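Local coordinates for tail fiber protein (Pseudomonas aeruginosa, PDB 6CL6), which forms the trimeric receptor-binding fiber of the R2 pyocin, a contractile injection system, and thereby recognises the surface of the target bacterium, at the Fe (III) ion site and the interface of chains A and B. Numbering follows the deposited sequence. Chains: chain A/B/C, Tail fiber protein.

Contact 1: the Fe (III) ion site. Residues chain A 241, 243, 245, 249; chain B 241, 243, 245, 249; chain C 241, 243, 245, 249. With FE (Fe (III) ion), chain D.
In all three chains the backbone through A:His243 and A:His245 and their equivalents in B and C is extended, so these alternate residues of a His-X-His motif turn their side chains the same way, toward the fiber axis. A:His243 gets there with CG in the crowded position between backbone N and carbonyl carbon (chi1 58°), whereas A:His245 has CG anti to the carbonyl carbon (chi1 -85°). A:His243, B:His243 and C:His243 point tip to tip, and each chain's second histidine side chain crosses a neighbour's first at about a right angle, B:His245 CE1 lying over the rim of one A:His243 face. Six imidazole NE2 atoms thus surround FE in a nearly octahedral shell: A:His243 NE2 is 2.2 Å from FE, and B:His245 NE2 is 2.3 Å from it. Histidine suits this place because its other nitrogen can be held from behind. A:His243 ND1 donates to the carbonyl A:Ser241 O at 2.9 Å, and A:His245 ND1 gives a nearly straight, in-plane bond of 2.9 Å to a lone pair of the amide oxygen A:Gln249 OE1. These second-shell acceptors fix each ring's rotation and may make NE2 a stronger donor. B:Gln249 differs: its chain is extended (chi2 170°) and its amide turned, so that B:His245 ND1 lies above the amide plane, 2.7 Å from B:Gln249 OE1. By drawing equal ligands from every chain, the iron ties the three chains of the slender shaft together.

Contact 2: the interface of chains A and B. Residues chain A 334-335, 337, 339-342; chain B 309, 340, 342, 356, 358.
Hydrogen bonds carry the polar part of this contact between subunits. The extended B:Arg356 reaches A:Phe335 side-on: its guanidinium NE lies 2.9 Å from the carbonyl oxygen A:Phe335 O, on a lone pair, while B:Arg356 NH2 meets A:Phe335 O at 3.0 Å from above the carbonyl plane. One carbonyl oxygen is thus gripped twice, a task arginine suits because both N-H groups lie along one edge. Farther along, the amide A:Ala341 N donates to the hydroxyl B:Ser342 OG at 2.8 Å. Water continues this link, bridging B:Ser342 OG to A:Ser342 OG, whose hydroxyl also bonds to the carboxylate of A:Asp340.

Carbon contacts brace these bonds. B:Arg356 CD sits over the centre of the A:Phe335 ring, 3.8 Å from its centroid, with ring and guanidinium planes 88° apart; A:Ala341 CB covers the opposite face toward the rim. A:Ala334 CA lies over the middle of the guanidinium, where a small residue lets the chain come close.

Several oxygens also gather: A:Pro337 O is 3.1 Å from B:Asp309 OD1 and 3.2 Å from B:Asp340 OD2. Since B:Asp309 and B:Gly358 belong to a calcium site, a shared cation plausibly offsets the repulsion.

Most of these residues occupy loops at the C-terminal domain's far tip; chain A's lie between strands 324-331 and 343-346, while B:Arg356 lies near the end of strand 352-357.

Contact 3: the interface of chains A and B. Residues chain A 127-128, 148, 150, 170, 172; chain B 126, 146, 174-176.
B:Tyr174, near the end of strand 169-175, leans against a wall of chain A formed by strands 147-151 and 169-177. Its CB comes first: B:Tyr174 CB touches the methyl A:Leu170 CD2 at 3.5 Å, and on another side meets A:Trp148 CZ3, at the far rim of the indole. CG and CD2 continue along the same leucine methyl, while CD1 lies at the edge of the A:His172 imidazole, in its plane. At B:Tyr174 CE1 the ring reaches A:His172 NE2, 3.3 Å away, and CZ lies near both A:His172 CE1 and NE2. The phenol OH stands at the end of this path, 4.0 Å from A:His172 NE2. Overall the imidazole points its CE1 edge onto the centre of the tyrosine face, with planes 70° apart, so an aromatic ring suits both partners: one gives a face, the other an edge.

A:Trp148 has CG in the crowded position (chi1 57°), and the rotation of its indole is fixed by A:Trp148 NE1, which donates in plane to the carbonyl A:Thr127 O at 2.7 Å. That same oxygen lies at the ring edge of B:Phe126. The interface probably fastens one subunit's domain to the next in the trimer. Small B:Ser146 fits where backbone must be linked: its hydroxyl receives B:Ala175 N and donates onward, B:Ser146 OG lying 2.7 Å from A:Lys128 O, in the plane of that carbonyl.

Contact 4: the interface of chains A and B. Residues chain A 244-247, 250; chain B 249-253.
The amide of A:Asn244 has B:Thr251 CG2 over one face, 3.7 Å from A:Asn244 CG, while its oxygen A:Asn244 OD1 approaches the aliphatic B:Gln249 CG at 3.5 Å. The two amide planes stand 73° apart, the side chains crossing at about a right angle. In the carboxylate of A:Asp246, OD2 is met from above the plane by a serine hydroxyl.

Alongside runs a short parallel ladder of two bridges between subunits, joining strand 245-246 of chain A to strand 250-252 of chain B. A:His245 N donates to B:Gln249 O at 2.8 Å, and B:Thr251 N returns a bond nearly along the C=O axis to A:His245 O at 3.0 Å. The ladder ends with A:Val247 N, 2.8 Å from B:Ser252 O. This backbone pairing sets the register of the two chains here and so is likely to position the metal-binding A:His245.

Leucine suits the inner side, where A:Leu250 and B:Leu250 meet tip to tip, A:Leu250 CD1 lying 3.7 Å from B:Leu250 CD1. Serine and aspartate form a compact polar pair: with A:Asp246 CG anti to its backbone N (chi1 -179°), B:Ser252 OG donates to A:Asp246 OD2 across 2.7 Å.

Contact 1: the Fe (III) ion site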
loop_
_atom_site.group_PDB
_atom_site.type_symbol
_atom_site.label_atom_id
_atom_site.label_comp_id
_atom_site.label_asym_id
_atom_site.label_seq_id
_atom_site.Cartn_x
_atom_site.Cartn_y
_atom_site.Cartn_z
ATOM N N SER A 241 -9.949 29.105 1.839
ATOM C CA SER A 241 -9.197 30.118 2.550
ATOM C C SER A 241 -9.719 31.503 2.150
ATOM O O SER A 241 -10.394 31.668 1.125
ATOM C CB SER A 241 -7.707 29.980 2.253
ATOM O OG SER A 241 -7.443 29.986 0.865
ATOM N N HIS A 243 -10.655 34.963 0.731
ATOM C CA HIS A 243 -10.520 35.441 -0.633
ATOM C C HIS A 243 -11.494 36.591 -0.873
ATOM O O HIS A 243 -12.485 36.754 -0.166
ATOM C CB HIS A 243 -10.790 34.320 -1.656
ATOM C CG HIS A 243 -12.150 33.707 -1.522
ATOM N ND1 HIS A 243 -12.472 32.831 -0.508
ATOM C CD2 HIS A 243 -13.272 33.850 -2.264
ATOM C CE1 HIS A 243 -13.735 32.463 -0.632
ATOM N NE2 HIS A 243 -14.245 33.071 -1.685
ATOM N N HIS A 245 -13.699 38.959 -4.003
ATOM C CA HIS A 245 -14.529 38.674 -5.164
ATOM C C HIS A 245 -14.752 39.948 -5.961
ATOM O O HIS A 245 -14.711 41.060 -5.421
ATOM C CB HIS A 245 -15.901 38.102 -4.775
ATOM C CG HIS A 245 -15.914 36.621 -4.566
ATOM N ND1 HIS A 245 -15.718 35.729 -5.595
ATOM C CD2 HIS A 245 -16.106 35.876 -3.452
ATOM C CE1 HIS A 245 -15.787 34.499 -5.122
ATOM N NE2 HIS A 245 -16.020 34.561 -3.826
ATOM N N GLN A 249 -19.168 38.115 -9.916
ATOM C CA GLN A 249 -19.390 36.755 -9.439
ATOM C C GLN A 249 -20.646 36.628 -8.585
ATOM O O GLN A 249 -20.971 35.531 -8.141
ATOM C CB GLN A 249 -18.175 36.278 -8.652
ATOM C CG GLN A 249 -17.075 35.726 -9.542
ATOM C CD GLN A 249 -15.784 36.518 -9.435
ATOM O OE1 GLN A 249 -15.190 36.635 -8.345
ATOM N NE2 GLN A 249 -15.340 37.079 -10.564
ATOM N N SER B 241 -16.358 24.759 -0.799
ATOM C CA SER B 241 -17.646 24.425 -0.213
ATOM C C SER B 241 -18.408 25.707 0.128
ATOM O O SER B 241 -17.876 26.808 0.035
ATOM C CB SER B 241 -17.443 23.547 1.009
ATOM O OG SER B 241 -16.452 24.089 1.854
ATOM N N HIS B 243 -19.911 28.903 1.574
ATOM C CA HIS B 243 -19.390 29.844 2.554
ATOM C C HIS B 243 -20.072 31.207 2.419
ATOM O O HIS B 243 -20.645 31.551 1.385
ATOM C CB HIS B 243 -17.878 30.004 2.409
ATOM C CG HIS B 243 -17.453 30.429 1.034
ATOM N ND1 HIS B 243 -17.547 29.603 -0.064
ATOM C CD2 HIS B 243 -16.889 31.577 0.592
ATOM C CE1 HIS B 243 -17.067 30.226 -1.125
ATOM N NE2 HIS B 243 -16.676 31.435 -0.755
ATOM N N HIS B 245 -19.774 35.580 3.058
ATOM C CA HIS B 245 -18.817 36.647 2.822
ATOM C C HIS B 245 -19.287 37.940 3.478
ATOM O O HIS B 245 -20.487 38.171 3.640
ATOM C CB HIS B 245 -18.631 36.928 1.334
ATOM C CG HIS B 245 -17.644 36.031 0.653
ATOM N ND1 HIS B 245 -16.278 36.201 0.777
ATOM C CD2 HIS B 245 -17.823 34.994 -0.203
ATOM C CE1 HIS B 245 -15.660 35.288 0.045
ATOM N NE2 HIS B 245 -16.574 34.554 -0.564
ATOM N N GLN B 249 -15.328 42.169 1.288
ATOM C CA GLN B 249 -14.508 41.315 0.423
ATOM C C GLN B 249 -14.867 41.443 -1.055
ATOM O O GLN B 249 -14.216 40.800 -1.895
ATOM C CB GLN B 249 -14.630 39.866 0.885
ATOM C CG GLN B 249 -13.797 39.582 2.116
ATOM C CD GLN B 249 -14.105 38.243 2.717
ATOM O OE1 GLN B 249 -15.259 37.809 2.735
ATOM N NE2 GLN B 249 -13.074 37.556 3.194
ATOM N N SER C 241 -10.963 27.742 -6.176
ATOM C CA SER C 241 -11.057 27.998 -7.601
ATOM C C SER C 241 -12.147 29.038 -7.850
ATOM O O SER C 241 -12.911 29.391 -6.956
ATOM C CB SER C 241 -11.343 26.703 -8.362
ATOM O OG SER C 241 -12.462 26.030 -7.820
ATOM N N HIS C 243 -15.431 30.848 -8.536
ATOM C CA HIS C 243 -16.782 30.428 -8.204
ATOM C C HIS C 243 -17.671 31.659 -8.109
ATOM O O HIS C 243 -17.195 32.787 -8.019
ATOM C CB HIS C 243 -16.804 29.633 -6.897
ATOM C CG HIS C 243 -16.288 30.392 -5.717
ATOM N ND1 HIS C 243 -14.958 30.728 -5.568
ATOM C CD2 HIS C 243 -16.927 30.892 -4.630
ATOM C CE1 HIS C 243 -14.801 31.405 -4.438
ATOM N NE2 HIS C 243 -15.981 31.511 -3.850
ATOM N N HIS C 245 -21.459 33.384 -6.362
ATOM C CA HIS C 245 -22.230 33.438 -5.134
ATOM C C HIS C 245 -23.625 33.981 -5.400
ATOM O O HIS C 245 -23.832 34.809 -6.289
ATOM C CB HIS C 245 -21.561 34.326 -4.077
ATOM C CG HIS C 245 -20.453 33.650 -3.336
ATOM N ND1 HIS C 245 -20.685 32.666 -2.399
ATOM C CD2 HIS C 245 -19.107 33.814 -3.388
ATOM C CE1 HIS C 245 -19.529 32.258 -1.900
ATOM N NE2 HIS C 245 -18.557 32.931 -2.489
ATOM N N GLN C 249 -25.433 34.765 0.437
ATOM C CA GLN C 249 -24.228 34.459 1.203
ATOM C C GLN C 249 -23.443 35.710 1.580
ATOM O O GLN C 249 -22.386 35.596 2.204
ATOM C CB GLN C 249 -23.318 33.496 0.426
ATOM C CG GLN C 249 -23.842 32.074 0.340
ATOM C CD GLN C 249 -24.359 31.725 -1.042
ATOM O OE1 GLN C 249 -23.618 31.761 -2.036
ATOM N NE2 GLN C 249 -25.640 31.392 -1.118
HETATM FE FE FE D . -16.344 33.059 -2.242
#

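Contact 2: the interface of chains A and B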
loop_
_atom_site.group_PDB
_atom_site.type_symbol
_atom_site.label_atom_id
_atom_site.label_comp_id
_atom_site.label_asym_id
_atom_site.label_seq_id
_atom_site.Cartn_x
_atom_site.Cartn_y
_atom_site.Cartn_z
ATOM N N ALA A 334 -49.164 98.810 -17.639
ATOM C CA ALA A 334 -49.277 99.964 -16.752
ATOM C C ALA A 334 -50.668 100.562 -16.937
ATOM O O ALA A 334 -50.864 101.638 -17.499
ATOM C CB ALA A 334 -48.180 100.974 -17.061
ATOM N N PHE A 335 -51.648 99.817 -16.470
ATOM C CA PHE A 335 -53.047 100.199 -16.619
ATOM C C PHE A 335 -53.354 101.499 -15.872
ATOM O O PHE A 335 -52.827 101.774 -14.790
ATOM C CB PHE A 335 -53.964 99.083 -16.080
ATOM C CG PHE A 335 -53.714 98.717 -14.641
ATOM C CD1 PHE A 335 -54.194 99.495 -13.600
ATOM C CD2 PHE A 335 -53.040 97.532 -14.324
ATOM C CE1 PHE A 335 -53.990 99.141 -12.292
ATOM C CE2 PHE A 335 -52.822 97.176 -13.021
ATOM C CZ PHE A 335 -53.284 97.961 -11.988
ATOM N N PRO A 337 -54.704 103.814 -13.365
ATOM C CA PRO A 337 -55.183 103.449 -12.017
ATOM C C PRO A 337 -56.451 104.161 -11.602
ATOM O O PRO A 337 -56.934 103.944 -10.477
ATOM C CB PRO A 337 -54.009 103.849 -11.116
ATOM C CG PRO A 337 -53.411 104.994 -11.825
ATOM C CD PRO A 337 -53.586 104.764 -13.313
ATOM N N THR A 339 -59.314 103.569 -13.045
ATOM C CA THR A 339 -60.411 102.693 -13.398
ATOM C C THR A 339 -60.123 101.280 -12.897
ATOM O O THR A 339 -59.046 100.995 -12.405
ATOM C CB THR A 339 -60.648 102.723 -14.925
ATOM O OG1 THR A 339 -61.876 102.067 -15.227
ATOM C CG2 THR A 339 -59.525 102.022 -15.658
ATOM N N ASP A 340 -61.119 100.393 -13.034
ATOM C CA ASP A 340 -60.930 99.004 -12.657
ATOM C C ASP A 340 -60.005 98.286 -13.654
ATOM O O ASP A 340 -60.026 98.538 -14.870
ATOM C CB ASP A 340 -62.252 98.255 -12.571
ATOM C CG ASP A 340 -62.060 96.735 -12.343
ATOM O OD1 ASP A 340 -61.822 96.327 -11.176
ATOM O OD2 ASP A 340 -62.135 95.936 -13.325
ATOM N N ALA A 341 -59.185 97.389 -13.135
ATOM C CA ALA A 341 -58.333 96.533 -13.977
ATOM C C ALA A 341 -58.372 95.113 -13.425
ATOM O O ALA A 341 -57.358 94.438 -13.291
ATOM C CB ALA A 341 -56.916 97.074 -14.074
ATOM N N SER A 342 -59.568 94.638 -13.148
ATOM C CA SER A 342 -59.776 93.311 -12.592
ATOM C C SER A 342 -59.474 92.239 -13.628
ATOM O O SER A 342 -59.377 92.499 -14.815
ATOM C CB SER A 342 -61.222 93.166 -12.096
ATOM O OG SER A 342 -61.418 93.926 -10.934
ATOM N N ASP B 309 -52.191 104.329 -6.320
ATOM C CA ASP B 309 -52.380 104.400 -7.767
ATOM C C ASP B 309 -51.057 104.452 -8.528
ATOM O O ASP B 309 -50.900 105.253 -9.458
ATOM C CB ASP B 309 -53.235 105.613 -8.161
ATOM C CG ASP B 309 -54.715 105.449 -7.844
ATOM O OD1 ASP B 309 -55.248 104.318 -7.876
ATOM O OD2 ASP B 309 -55.380 106.492 -7.579
ATOM N N ASP B 340 -61.820 100.527 -7.077
ATOM C CA ASP B 340 -60.908 99.540 -7.628
ATOM C C ASP B 340 -59.687 99.350 -6.734
ATOM O O ASP B 340 -59.160 100.301 -6.143
ATOM C CB ASP B 340 -60.446 99.950 -9.032
ATOM C CG ASP B 340 -60.001 101.397 -9.109
ATOM O OD1 ASP B 340 -60.886 102.284 -9.053
ATOM O OD2 ASP B 340 -58.767 101.653 -9.248
ATOM N N SER B 342 -56.995 97.122 -8.000
ATOM C CA SER B 342 -56.366 96.201 -8.930
ATOM C C SER B 342 -54.876 96.073 -8.632
ATOM O O SER B 342 -54.305 96.827 -7.825
ATOM C CB SER B 342 -56.605 96.648 -10.376
ATOM O OG SER B 342 -57.984 96.580 -10.701
ATOM N N ARG B 356 -47.810 96.976 -9.473
ATOM C CA ARG B 356 -48.698 98.099 -9.651
ATOM C C ARG B 356 -49.886 97.985 -8.713
ATOM O O ARG B 356 -50.498 96.918 -8.615
ATOM C CB ARG B 356 -49.190 98.192 -11.103
ATOM C CG ARG B 356 -49.922 99.499 -11.399
ATOM C CD ARG B 356 -49.921 99.664 -12.894
ATOM N NE ARG B 356 -50.396 100.941 -13.390
ATOM C CZ ARG B 356 -49.621 101.998 -13.646
ATOM N NH1 ARG B 356 -48.327 101.972 -13.392
ATOM N NH2 ARG B 356 -50.151 103.082 -14.164
ATOM N N GLY B 358 -53.523 99.562 -7.940
ATOM C CA GLY B 358 -54.625 100.360 -8.443
ATOM C C GLY B 358 -55.487 100.997 -7.356
ATOM O O GLY B 358 -56.339 101.802 -7.660
HETATM O O HOH W 1 -59.130 94.335 -9.408
HETATM O O HOH W 2 -57.428 99.759 -9.988
#

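Contact 3: the interface of chains A and B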
loop_
_atom_site.group_PDB
_atom_site.type_symbol
_atom_site.label_atom_id
_atom_site.label_comp_id
_atom_site.label_asym_id
_atom_site.label_seq_id
_atom_site.Cartn_x
_atom_site.Cartn_y
_atom_site.Cartn_z
ATOM N N THR A 127 21.914 -39.264 6.620
ATOM C CA THR A 127 21.199 -40.526 6.529
ATOM C C THR A 127 19.739 -40.293 6.189
ATOM O O THR A 127 19.191 -39.210 6.395
ATOM C CB THR A 127 21.320 -41.317 7.835
ATOM O OG1 THR A 127 20.997 -40.512 8.961
ATOM C CG2 THR A 127 22.738 -41.858 8.022
ATOM N N LYS A 128 19.098 -41.344 5.649
ATOM C CA LYS A 128 17.701 -41.233 5.279
ATOM C C LYS A 128 16.768 -41.250 6.484
ATOM O O LYS A 128 15.658 -40.691 6.407
ATOM C CB LYS A 128 17.371 -42.335 4.279
ATOM C CG LYS A 128 17.765 -41.904 2.854
ATOM C CD LYS A 128 17.460 -42.947 1.816
ATOM C CE LYS A 128 17.674 -42.365 0.422
ATOM N NZ LYS A 128 17.401 -43.376 -0.616
ATOM N N TRP A 148 20.801 -34.135 10.527
ATOM C CA TRP A 148 19.504 -33.506 10.634
ATOM C C TRP A 148 18.729 -34.147 11.782
ATOM O O TRP A 148 18.830 -35.346 12.023
ATOM C CB TRP A 148 18.688 -33.561 9.337
ATOM C CG TRP A 148 18.425 -34.899 8.751
ATOM C CD1 TRP A 148 19.343 -35.762 8.253
ATOM C CD2 TRP A 148 17.154 -35.511 8.547
ATOM N NE1 TRP A 148 18.723 -36.881 7.759
ATOM C CE2 TRP A 148 17.378 -36.751 7.924
ATOM C CE3 TRP A 148 15.838 -35.127 8.827
ATOM C CZ2 TRP A 148 16.351 -37.603 7.583
ATOM C CZ3 TRP A 148 14.817 -35.968 8.491
ATOM C CH2 TRP A 148 15.085 -37.207 7.890
ATOM N N SER A 150 14.889 -33.837 14.271
ATOM C CA SER A 150 13.484 -33.491 14.280
ATOM C C SER A 150 13.036 -33.086 15.668
ATOM O O SER A 150 13.254 -33.818 16.633
ATOM C CB SER A 150 12.620 -34.678 13.817
ATOM O OG SER A 150 11.269 -34.333 13.741
ATOM N N LEU A 170 12.171 -29.042 11.553
ATOM C CA LEU A 170 13.324 -29.797 11.090
ATOM C C LEU A 170 14.594 -28.972 11.125
ATOM O O LEU A 170 14.722 -27.972 10.403
ATOM C CB LEU A 170 13.077 -30.304 9.659
ATOM C CG LEU A 170 13.995 -31.411 9.194
ATOM C CD1 LEU A 170 13.856 -32.648 10.036
ATOM C CD2 LEU A 170 13.702 -31.723 7.752
ATOM N N HIS A 172 18.581 -28.787 10.234
ATOM C CA HIS A 172 19.749 -29.278 9.514
ATOM C C HIS A 172 21.009 -28.609 10.044
ATOM O O HIS A 172 21.017 -27.400 10.307
ATOM C CB HIS A 172 19.673 -29.009 8.011
ATOM C CG HIS A 172 18.956 -30.054 7.235
ATOM N ND1 HIS A 172 17.595 -30.031 7.042
ATOM C CD2 HIS A 172 19.410 -31.152 6.577
ATOM C CE1 HIS A 172 17.237 -31.065 6.298
ATOM N NE2 HIS A 172 18.318 -31.770 6.021
ATOM N N PHE B 126 21.455 -40.449 2.070
ATOM C CA PHE B 126 21.311 -39.533 0.954
ATOM C C PHE B 126 22.551 -39.695 0.087
ATOM O O PHE B 126 23.676 -39.504 0.580
ATOM C CB PHE B 126 21.219 -38.087 1.423
ATOM C CG PHE B 126 19.878 -37.704 1.929
ATOM C CD1 PHE B 126 19.534 -37.896 3.255
ATOM C CD2 PHE B 126 18.944 -37.155 1.075
ATOM C CE1 PHE B 126 18.295 -37.530 3.693
ATOM C CE2 PHE B 126 17.694 -36.790 1.536
ATOM C CZ PHE B 126 17.379 -36.975 2.822
ATOM N N SER B 146 12.431 -40.568 2.520
ATOM C CA SER B 146 13.565 -39.663 2.436
ATOM C C SER B 146 14.353 -39.880 1.153
ATOM O O SER B 146 14.560 -41.014 0.704
ATOM C CB SER B 146 14.501 -39.860 3.631
ATOM O OG SER B 146 13.976 -39.331 4.812
ATOM N N TYR B 174 12.400 -35.259 3.507
ATOM C CA TYR B 174 13.003 -35.592 4.801
ATOM C C TYR B 174 11.906 -36.199 5.668
ATOM O O TYR B 174 11.103 -35.472 6.252
ATOM C CB TYR B 174 13.613 -34.364 5.449
ATOM C CG TYR B 174 14.582 -33.621 4.587
ATOM C CD1 TYR B 174 15.865 -34.064 4.399
ATOM C CD2 TYR B 174 14.194 -32.456 3.957
ATOM C CE1 TYR B 174 16.749 -33.358 3.608
ATOM C CE2 TYR B 174 15.058 -31.741 3.190
ATOM C CZ TYR B 174 16.322 -32.187 2.998
ATOM O OH TYR B 174 17.164 -31.460 2.192
ATOM N N ALA B 175 11.860 -37.542 5.752
ATOM C CA ALA B 175 10.813 -38.242 6.493
ATOM C C ALA B 175 11.264 -38.448 7.939
ATOM O O ALA B 175 11.755 -39.500 8.333
ATOM C CB ALA B 175 10.459 -39.575 5.830
ATOM N N ALA B 176 11.153 -37.390 8.727
ATOM C CA ALA B 176 11.605 -37.458 10.105
ATOM C C ALA B 176 10.856 -38.562 10.839
ATOM O O ALA B 176 11.445 -39.336 11.600
ATOM C CB ALA B 176 11.405 -36.085 10.760
HETATM O O HOH W 3 14.859 -43.290 -0.519
HETATM O O HOH W 4 12.684 -41.834 7.122
#

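Contact 4: the interface of chains A and B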
loop_
_atom_site.group_PDB
_atom_site.type_symbol
_atom_site.label_atom_id
_atom_site.label_comp_id
_atom_site.label_asym_id
_atom_site.label_seq_id
_atom_site.Cartn_x
_atom_site.Cartn_y
_atom_site.Cartn_z
ATOM N N ASN A 244 -11.189 37.387 -1.873
ATOM C CA ASN A 244 -12.059 38.477 -2.291
ATOM C C ASN A 244 -12.820 38.071 -3.547
ATOM O O ASN A 244 -12.624 36.993 -4.115
ATOM C CB ASN A 244 -11.231 39.741 -2.507
ATOM C CG ASN A 244 -10.647 40.268 -1.227
ATOM O OD1 ASN A 244 -11.262 40.164 -0.165
ATOM N ND2 ASN A 244 -9.444 40.836 -1.308
ATOM N N HIS A 245 -13.699 38.959 -4.003
ATOM C CA HIS A 245 -14.529 38.674 -5.164
ATOM C C HIS A 245 -14.752 39.948 -5.961
ATOM O O HIS A 245 -14.711 41.060 -5.421
ATOM C CB HIS A 245 -15.901 38.102 -4.775
ATOM C CG HIS A 245 -15.914 36.621 -4.566
ATOM N ND1 HIS A 245 -15.718 35.729 -5.595
ATOM C CD2 HIS A 245 -16.106 35.876 -3.452
ATOM C CE1 HIS A 245 -15.787 34.499 -5.122
ATOM N NE2 HIS A 245 -16.020 34.561 -3.826
ATOM N N ASP A 246 -14.994 39.764 -7.248
ATOM C CA ASP A 246 -15.533 40.796 -8.113
ATOM C C ASP A 246 -17.045 40.690 -8.090
ATOM O O ASP A 246 -17.594 39.586 -8.008
ATOM C CB ASP A 246 -15.004 40.642 -9.536
ATOM C CG ASP A 246 -15.534 41.713 -10.463
ATOM O OD1 ASP A 246 -16.679 41.570 -10.929
ATOM O OD2 ASP A 246 -14.809 42.700 -10.697
ATOM N N VAL A 247 -17.717 41.840 -8.155
ATOM C CA VAL A 247 -19.167 41.830 -8.035
ATOM C C VAL A 247 -19.798 41.019 -9.152
ATOM O O VAL A 247 -20.918 40.509 -9.003
ATOM C CB VAL A 247 -19.690 43.285 -8.020
ATOM C CG1 VAL A 247 -21.193 43.309 -8.125
ATOM C CG2 VAL A 247 -19.228 43.995 -6.761
ATOM N N LEU A 250 -21.355 37.716 -8.315
ATOM C CA LEU A 250 -22.676 37.646 -7.693
ATOM C C LEU A 250 -23.692 37.441 -8.815
ATOM O O LEU A 250 -23.964 38.364 -9.586
ATOM C CB LEU A 250 -22.947 38.907 -6.883
ATOM C CG LEU A 250 -21.967 39.110 -5.737
ATOM C CD1 LEU A 250 -22.006 40.530 -5.187
ATOM C CD2 LEU A 250 -22.259 38.093 -4.651
ATOM N N GLN B 249 -15.328 42.169 1.288
ATOM C CA GLN B 249 -14.508 41.315 0.423
ATOM C C GLN B 249 -14.867 41.443 -1.055
ATOM O O GLN B 249 -14.216 40.800 -1.895
ATOM C CB GLN B 249 -14.630 39.866 0.885
ATOM C CG GLN B 249 -13.797 39.582 2.116
ATOM C CD GLN B 249 -14.105 38.243 2.717
ATOM O OE1 GLN B 249 -15.259 37.809 2.735
ATOM N NE2 GLN B 249 -13.074 37.556 3.194
ATOM N N LEU B 250 -15.874 42.249 -1.386
ATOM C CA LEU B 250 -16.190 42.606 -2.767
ATOM C C LEU B 250 -15.339 43.814 -3.126
ATOM O O LEU B 250 -15.641 44.943 -2.729
ATOM C CB LEU B 250 -17.671 42.913 -2.920
ATOM C CG LEU B 250 -18.602 41.738 -2.636
ATOM C CD1 LEU B 250 -20.028 42.260 -2.543
ATOM C CD2 LEU B 250 -18.485 40.655 -3.702
ATOM N N THR B 251 -14.262 43.581 -3.872
ATOM C CA THR B 251 -13.234 44.593 -4.057
ATOM C C THR B 251 -13.177 45.159 -5.467
ATOM O O THR B 251 -12.356 46.049 -5.724
ATOM C CB THR B 251 -11.865 44.007 -3.683
ATOM O OG1 THR B 251 -11.595 42.853 -4.496
ATOM C CG2 THR B 251 -11.854 43.616 -2.210
ATOM N N SER B 252 -14.049 44.713 -6.367
ATOM C CA SER B 252 -14.039 45.226 -7.729
ATOM C C SER B 252 -15.394 44.987 -8.379
ATOM O O SER B 252 -16.189 44.163 -7.923
ATOM C CB SER B 252 -12.921 44.584 -8.550
ATOM O OG SER B 252 -13.111 43.192 -8.653
ATOM N N GLY B 253 -15.648 45.739 -9.450
ATOM C CA GLY B 253 -16.899 45.657 -10.174
ATOM C C GLY B 253 -17.972 46.560 -9.583
ATOM O O GLY B 253 -17.818 47.158 -8.515
#

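Contact 1 and contact 4 are neighbours, their C-alpha centres about 9 Å apart, and they share A:His245 and B:Gln249: the residues whose side chains serve the iron shell pair through their backbones between subunits. The others lie far off along the fiber. Contact 3 is about 77 Å from contact 1 and contact 2 about 78 Å from it, so the metal sits near the middle of a span of about 155 Å between contacts 2 and 3. The trimer is therefore fastened at intervals: aromatic packing in one domain, iron and strand pairing in the thin shaft, and loops packed against one another at the tip.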